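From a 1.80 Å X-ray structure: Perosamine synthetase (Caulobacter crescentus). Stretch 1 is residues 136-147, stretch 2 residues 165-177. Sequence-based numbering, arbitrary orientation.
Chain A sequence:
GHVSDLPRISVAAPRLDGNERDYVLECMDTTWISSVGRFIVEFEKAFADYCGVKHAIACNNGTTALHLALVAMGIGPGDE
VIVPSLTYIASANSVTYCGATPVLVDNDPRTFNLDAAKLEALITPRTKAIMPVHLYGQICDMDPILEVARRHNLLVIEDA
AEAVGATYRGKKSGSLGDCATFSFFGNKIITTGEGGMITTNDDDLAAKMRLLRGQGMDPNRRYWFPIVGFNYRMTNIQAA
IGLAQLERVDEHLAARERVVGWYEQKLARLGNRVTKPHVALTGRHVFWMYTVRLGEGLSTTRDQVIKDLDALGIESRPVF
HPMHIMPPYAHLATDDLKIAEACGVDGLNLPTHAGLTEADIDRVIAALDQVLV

Stretch 1, residues 136-147: YGQICDMDPILE
Stretch 2 165-177: GATYRGKKSGSLG

Ile139 (phi/psi -68/136, chi1 m, chi2 t) anchors the contact, its CA-to-CB bond directed toward a hairpin whose strands, 167-168 and 171-172, join through a type I' turn from Tyr168 to Lys171. Two backbone bonds hold that turn, Tyr168 N to Lys171 O (2.7 Å) and Lys171 N to Tyr168 O (2.9 Å). Ile139 CD1 reaches Ala166 CB at 3.6 Å and Ser173 CB at 3.8 Å, while Ile139 CG2 lies 3.8 Å from Tyr168 CB and 3.9 Å from Leu176 CD1. The register follows: CA atoms of Gly137 and Ala166 are 6.5 Å apart, those of Ile139 and Tyr168 6.6 Å, those of Met142 and Leu176 7.4 Å.

Helix 142-147 then begins. Met142 (m, m, m) places CG 3.9 Å from Leu176 CD1 and CB 4.1 Å from the centroid of the Tyr168 ring, 19° off its normal, hence a CH-pi contact over one face.

Tyr168 (chi1 t, chi2 88°) carries its hydroxyl to the helix start, where OH donates to Asp141 OD1 (2.5 Å) and accepts from Asp143 N (3.1 Å, 171°). Outermost, extended Arg169 (phi/psi 38/50; m, t, t) pairs NH1 with Asp143 OD2 at 2.7 Å, a hydrogen-bonded salt bridge near the guanidinium plane. Asp141 OD1 lies over that group's face, 3.8 Å from Arg169 NH2, so this long salt bridge is purely electrostatic.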

# COMPACT_ATOMS: atom_id res chain seq x y z
N TYR A 136 6.41 7.22 21.13
CA TYR A 136 7.53 8.16 21.25
C TYR A 136 8.94 7.55 21.25
O TYR A 136 9.97 8.25 21.27
CB TYR A 136 7.25 9.12 22.40
CG TYR A 136 5.89 9.72 22.15
CD1 TYR A 136 5.52 10.02 20.83
CD2 TYR A 136 4.93 9.77 23.14
CE1 TYR A 136 4.27 10.42 20.50
CE2 TYR A 136 3.67 10.26 22.84
CZ TYR A 136 3.36 10.58 21.53
OH TYR A 136 2.12 11.05 21.19
N GLY A 137 8.98 6.23 21.12
CA GLY A 137 10.30 5.58 21.07
C GLY A 137 10.62 4.81 22.33
O GLY A 137 11.75 4.35 22.53
N GLN A 138 9.62 4.67 23.20
CA GLN A 138 9.83 3.98 24.46
C GLN A 138 9.03 2.68 24.44
O GLN A 138 7.79 2.74 24.32
CB GLN A 138 9.29 4.84 25.62
CG GLN A 138 9.47 4.23 26.99
CD GLN A 138 9.60 5.24 28.13
OE1 GLN A 138 10.47 5.04 29.00
NE2 GLN A 138 8.83 6.34 28.10
N ILE A 139 9.71 1.55 24.69
CA ILE A 139 9.02 0.21 24.78
C ILE A 139 8.10 0.08 26.01
O ILE A 139 8.46 0.49 27.11
CB ILE A 139 10.07 -0.94 24.69
CG1 ILE A 139 10.76 -0.90 23.29
CG2 ILE A 139 9.42 -2.30 24.96
CD1 ILE A 139 11.96 -1.79 23.07
N CYS A 140 6.89 -0.48 25.83
CA CYS A 140 6.00 -0.67 26.96
C CYS A 140 6.63 -1.67 27.93
O CYS A 140 7.64 -2.31 27.60
CB CYS A 140 4.73 -1.37 26.49
SG CYS A 140 3.81 -0.39 25.24
N ASP A 141 6.03 -1.79 29.11
CA ASP A 141 6.54 -2.73 30.10
C ASP A 141 6.16 -4.16 29.71
O ASP A 141 5.16 -4.73 30.18
CB ASP A 141 6.02 -2.39 31.50
CG ASP A 141 6.90 -3.01 32.61
OD1 ASP A 141 7.95 -3.62 32.35
OD2 ASP A 141 6.57 -2.83 33.79
N MET A 142 6.98 -4.69 28.83
CA MET A 142 6.72 -5.99 28.21
C MET A 142 6.56 -7.23 29.02
O MET A 142 5.69 -8.05 28.78
CB MET A 142 7.62 -6.23 27.00
CG MET A 142 7.45 -5.19 25.92
SD MET A 142 5.75 -5.18 25.22
CE MET A 142 5.55 -6.90 24.56
N ASP A 143 7.41 -7.36 30.04
CA ASP A 143 7.34 -8.56 30.81
C ASP A 143 5.97 -8.76 31.45
O ASP A 143 5.34 -9.80 31.28
CB ASP A 143 8.53 -8.57 31.78
CG ASP A 143 9.86 -8.92 31.09
OD1 ASP A 143 9.84 -9.30 29.87
OD2 ASP A 143 10.91 -8.83 31.77
N PRO A 144 5.43 -7.78 32.14
CA PRO A 144 4.11 -8.03 32.72
C PRO A 144 3.04 -8.31 31.65
O PRO A 144 2.07 -9.04 31.86
CB PRO A 144 3.76 -6.70 33.43
CG PRO A 144 4.97 -5.92 33.42
CD PRO A 144 6.11 -6.65 32.81
N ILE A 145 3.20 -7.68 30.50
CA ILE A 145 2.20 -7.80 29.48
C ILE A 145 2.30 -9.24 28.90
O ILE A 145 1.30 -9.90 28.57
CB ILE A 145 2.49 -6.75 28.38
CG1 ILE A 145 2.37 -5.32 28.88
CG2 ILE A 145 1.70 -7.08 27.08
CD1 ILE A 145 2.63 -4.26 27.79
N LEU A 146 3.54 -9.69 28.70
CA LEU A 146 3.78 -11.05 28.18
C LEU A 146 3.30 -12.03 29.25
O LEU A 146 2.69 -13.10 28.94
CB LEU A 146 5.25 -11.26 27.87
CG LEU A 146 5.74 -10.48 26.64
CD1 LEU A 146 7.23 -10.58 26.53
CD2 LEU A 146 5.12 -11.10 25.34
N GLU A 147 3.50 -11.67 30.52
CA GLU A 147 3.02 -12.54 31.60
C GLU A 147 1.50 -12.77 31.48
O GLU A 147 1.04 -13.94 31.49
CB GLU A 147 3.44 -12.01 32.99
CG GLU A 147 3.16 -12.98 34.17
CD GLU A 147 1.67 -13.16 34.54
OE1 GLU A 147 0.87 -12.20 34.46
OE2 GLU A 147 1.27 -14.28 34.95
N GLY A 165 15.12 0.68 17.06
CA GLY A 165 16.31 0.89 17.86
C GLY A 165 16.15 0.81 19.37
O GLY A 165 17.15 0.80 20.07
N ALA A 166 14.92 0.87 19.87
CA ALA A 166 14.70 0.85 21.31
C ALA A 166 15.01 -0.56 21.84
O ALA A 166 14.96 -1.54 21.10
CB ALA A 166 13.16 1.30 21.63
N THR A 167 15.31 -0.68 23.12
CA THR A 167 15.57 -2.01 23.67
C THR A 167 14.86 -2.11 25.04
O THR A 167 14.52 -1.11 25.68
CB THR A 167 17.08 -2.29 23.92
OG1 THR A 167 17.59 -1.27 24.79
CG2 THR A 167 17.86 -2.33 22.61
N TYR A 168 14.70 -3.35 25.49
CA TYR A 168 14.00 -3.61 26.72
C TYR A 168 14.64 -4.86 27.31
O TYR A 168 14.64 -5.94 26.69
CB TYR A 168 12.52 -3.90 26.38
CG TYR A 168 11.69 -4.28 27.58
CD1 TYR A 168 11.06 -3.26 28.34
CD2 TYR A 168 11.57 -5.62 28.01
CE1 TYR A 168 10.34 -3.56 29.49
CE2 TYR A 168 10.82 -5.94 29.18
CZ TYR A 168 10.20 -4.91 29.92
OH TYR A 168 9.43 -5.20 31.05
N ARG A 169 15.19 -4.71 28.50
CA ARG A 169 15.81 -5.83 29.18
C ARG A 169 16.57 -6.81 28.26
O ARG A 169 16.40 -8.04 28.30
CB ARG A 169 14.78 -6.51 30.06
CG ARG A 169 14.22 -5.50 31.08
CD ARG A 169 13.18 -6.19 31.90
NE ARG A 169 12.52 -5.26 32.85
CZ ARG A 169 11.43 -5.55 33.61
NH1 ARG A 169 10.85 -6.76 33.57
NH2 ARG A 169 10.90 -4.64 34.43
N GLY A 170 17.41 -6.19 27.44
CA GLY A 170 18.38 -6.78 26.52
C GLY A 170 17.93 -7.16 25.11
O GLY A 170 18.68 -7.79 24.34
N LYS A 171 16.70 -6.78 24.80
CA LYS A 171 16.08 -7.13 23.51
C LYS A 171 15.67 -5.88 22.78
O LYS A 171 15.23 -4.92 23.40
CB LYS A 171 14.85 -7.96 23.81
CG LYS A 171 15.20 -9.32 24.53
CD LYS A 171 13.91 -10.14 24.57
CE LYS A 171 14.12 -11.51 23.94
NZ LYS A 171 13.38 -11.61 22.66
N LYS A 172 15.77 -5.90 21.46
CA LYS A 172 15.39 -4.77 20.63
C LYS A 172 13.87 -4.77 20.44
O LYS A 172 13.24 -5.84 20.54
CB LYS A 172 16.04 -5.00 19.27
CG LYS A 172 17.46 -4.41 19.24
CD LYS A 172 17.51 -2.99 18.70
CE LYS A 172 18.94 -2.48 18.86
NZ LYS A 172 19.85 -3.22 17.91
N SER A 173 13.28 -3.60 20.20
CA SER A 173 11.84 -3.53 19.83
C SER A 173 11.76 -4.47 18.60
O SER A 173 12.71 -4.62 17.83
CB SER A 173 11.49 -2.11 19.32
OG SER A 173 12.52 -1.71 18.40
N GLY A 174 10.62 -5.14 18.45
CA GLY A 174 10.42 -6.03 17.33
C GLY A 174 10.68 -7.48 17.64
O GLY A 174 10.16 -8.35 16.92
N SER A 175 11.42 -7.77 18.72
CA SER A 175 11.75 -9.18 19.04
C SER A 175 10.92 -9.69 20.19
O SER A 175 11.16 -10.84 20.62
CB SER A 175 13.22 -9.32 19.52
OG SER A 175 13.49 -8.45 20.60
N LEU A 176 10.07 -8.81 20.74
CA LEU A 176 9.33 -9.11 21.97
C LEU A 176 8.02 -9.87 21.86
O LEU A 176 7.76 -10.73 22.69
CB LEU A 176 9.09 -7.84 22.81
CG LEU A 176 10.36 -7.08 23.11
CD1 LEU A 176 10.09 -5.60 23.03
CD2 LEU A 176 10.97 -7.51 24.47
N GLY A 177 7.14 -9.50 20.93
CA GLY A 177 5.86 -10.24 20.86
C GLY A 177 5.94 -11.43 19.86
O GLY A 177 7.01 -11.95 19.51